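Local structure of 3,4-dihydroxy-2-butanone 4-phosphate synthase (Acinetobacter baumannii, 6MNZ) at residues C57-R62 with S160-I165. The protein probably catalyses the conversion of D-ribulose 5-phosphate to formate and 3,4-dihydroxy-2-butanone 4-phosphate, a step of riboflavin biosynthesis that uses magnesium or manganese. Numbering follows the deposited sequence.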
# COMPACT_ATOMS: atom_id res chain seq x y z
N CYS A 57 -18.05 3.88 21.45
CA CYS A 57 -17.98 3.94 20.00
C CYS A 57 -19.06 3.06 19.41
O CYS A 57 -19.74 2.32 20.13
CB CYS A 57 -16.60 3.52 19.50
SG CYS A 57 -15.27 4.65 19.98
N LEU A 58 -19.38 3.32 18.14
CA LEU A 58 -20.50 2.68 17.45
C LEU A 58 -19.98 2.08 16.15
O LEU A 58 -19.67 2.80 15.21
CB LEU A 58 -21.62 3.68 17.18
CG LEU A 58 -22.68 3.18 16.19
CD1 LEU A 58 -23.29 1.87 16.68
CD2 LEU A 58 -23.75 4.22 15.93
N THR A 59 -19.75 0.77 16.16
CA THR A 59 -19.22 0.10 14.97
C THR A 59 -20.30 0.02 13.89
O THR A 59 -21.46 -0.26 14.19
CB THR A 59 -18.73 -1.29 15.35
OG1 THR A 59 -19.83 -2.10 15.77
CG2 THR A 59 -17.71 -1.20 16.48
N LEU A 60 -19.95 0.47 12.69
CA LEU A 60 -20.84 0.43 11.54
C LEU A 60 -20.17 -0.33 10.40
O LEU A 60 -18.97 -0.19 10.16
CB LEU A 60 -21.21 1.84 11.03
CG LEU A 60 -22.28 2.63 11.77
CD1 LEU A 60 -21.79 2.89 13.16
CD2 LEU A 60 -22.61 3.97 11.09
N SER A 61 -21.02 -0.86 9.52
CA SER A 61 -20.56 -1.36 8.24
C SER A 61 -20.33 -0.21 7.26
O SER A 61 -20.89 0.88 7.38
CB SER A 61 -21.59 -2.33 7.66
OG SER A 61 -22.76 -1.65 7.26
N ARG A 62 -19.53 -0.51 6.23
CA ARG A 62 -19.30 0.46 5.16
C ARG A 62 -20.59 0.77 4.40
O ARG A 62 -20.87 1.94 4.09
CB ARG A 62 -18.23 -0.06 4.20
CG ARG A 62 -16.84 -0.11 4.81
CD ARG A 62 -15.80 -0.60 3.82
NE ARG A 62 -15.77 0.22 2.61
CZ ARG A 62 -14.76 0.23 1.74
NH1 ARG A 62 -13.65 -0.44 2.00
NH2 ARG A 62 -14.83 1.00 0.66
N SER A 160 -22.69 -2.44 16.59
CA SER A 160 -22.50 -2.66 18.01
C SER A 160 -21.95 -1.39 18.64
O SER A 160 -21.34 -0.56 17.97
CB SER A 160 -21.54 -3.83 18.28
OG SER A 160 -20.20 -3.43 18.05
N VAL A 161 -22.13 -1.28 19.95
CA VAL A 161 -21.54 -0.21 20.74
C VAL A 161 -20.47 -0.81 21.64
O VAL A 161 -20.71 -1.82 22.31
CB VAL A 161 -22.61 0.52 21.58
CG1 VAL A 161 -21.98 1.67 22.36
CG2 VAL A 161 -23.73 1.03 20.68
N ILE A 162 -19.27 -0.24 21.59
CA ILE A 162 -18.12 -0.82 22.27
C ILE A 162 -17.39 0.25 23.06
O ILE A 162 -17.38 1.43 22.68
CB ILE A 162 -17.16 -1.52 21.28
CG1 ILE A 162 -16.46 -0.50 20.38
CG2 ILE A 162 -17.92 -2.53 20.43
CD1 ILE A 162 -15.49 -1.12 19.40
N CYS A 163 -16.77 -0.16 24.17
CA CYS A 163 -16.13 0.76 25.09
C CYS A 163 -14.98 0.02 25.77
O CYS A 163 -15.19 -1.05 26.35
CB CYS A 163 -17.13 1.28 26.13
SG CYS A 163 -16.54 2.66 27.15
N GLU A 164 -13.81 0.66 25.80
CA GLU A 164 -12.65 0.04 26.43
C GLU A 164 -12.85 -0.07 27.94
O GLU A 164 -13.38 0.84 28.58
CB GLU A 164 -11.39 0.86 26.14
CG GLU A 164 -11.02 0.94 24.67
CD GLU A 164 -11.63 2.15 23.98
OE1 GLU A 164 -12.75 2.54 24.37
OE2 GLU A 164 -10.90 2.82 23.23
N ILE A 165 -12.35 -1.17 28.51
CA ILE A 165 -12.47 -1.43 29.94
C ILE A 165 -11.15 -1.03 30.60
O ILE A 165 -10.12 -1.69 30.40
CB ILE A 165 -12.81 -2.90 30.21
CG1 ILE A 165 -14.22 -3.21 29.68
CG2 ILE A 165 -12.73 -3.21 31.71
CD1 ILE A 165 -14.56 -4.69 29.66
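Cys57, Leu58 and Thr59 pair with Ile162, Val161 and Ser160 as two short antiparallel strands in the buried middle of the mixed sheet of the DHBP synthase domain, with strand 127-131 beside 57-60 and strand 31-36 beside 160-164. Cys57 and Ile162 form a hydrogen-bonded pair: Cys57 N donates to Ile162 O at 2.8 Å, and Ile162 N returns the bond to Cys57 O. Their side chains meet as Cys57 CB and Ile162 CG1, 4.1 Å apart; a compact, apolar cysteine suits a place between Ile162 and strand 127-131. Further along, Thr59 N bonds to Ser160 O, while the bond from Ser160 N to Thr59 O is long and weak at 3.5 Å. The side chains here are also bonded, Thr59 OG1 to Ser160 OG at 2.7 Å. Both oxygens lie between their own backbone N and carbonyl carbon (chi1 65° and 76°), and since a hydroxyl can donate or accept, either may give the proton. The same rotation of Thr59 leaves CG2 anti to the carbonyl carbon, against Ile162 CD1 at 3.7 Å. On the other face Leu58 CD1 lies 4.1 Å from Val161 CG2, and both pack on Ile108 of helix 101-112, branched aliphatics suiting a strand face under a helix. Ile162 also borders Asp32, predicted to bind the substrate, and His143, predicted to bind substrate and metal; segment 160-165 carries Glu164, predicted to be essential for catalysis. One face thus packs against a helix with aliphatic side chains, while the other pairs two buried hydroxyls beside an apolar contact near the probable active site.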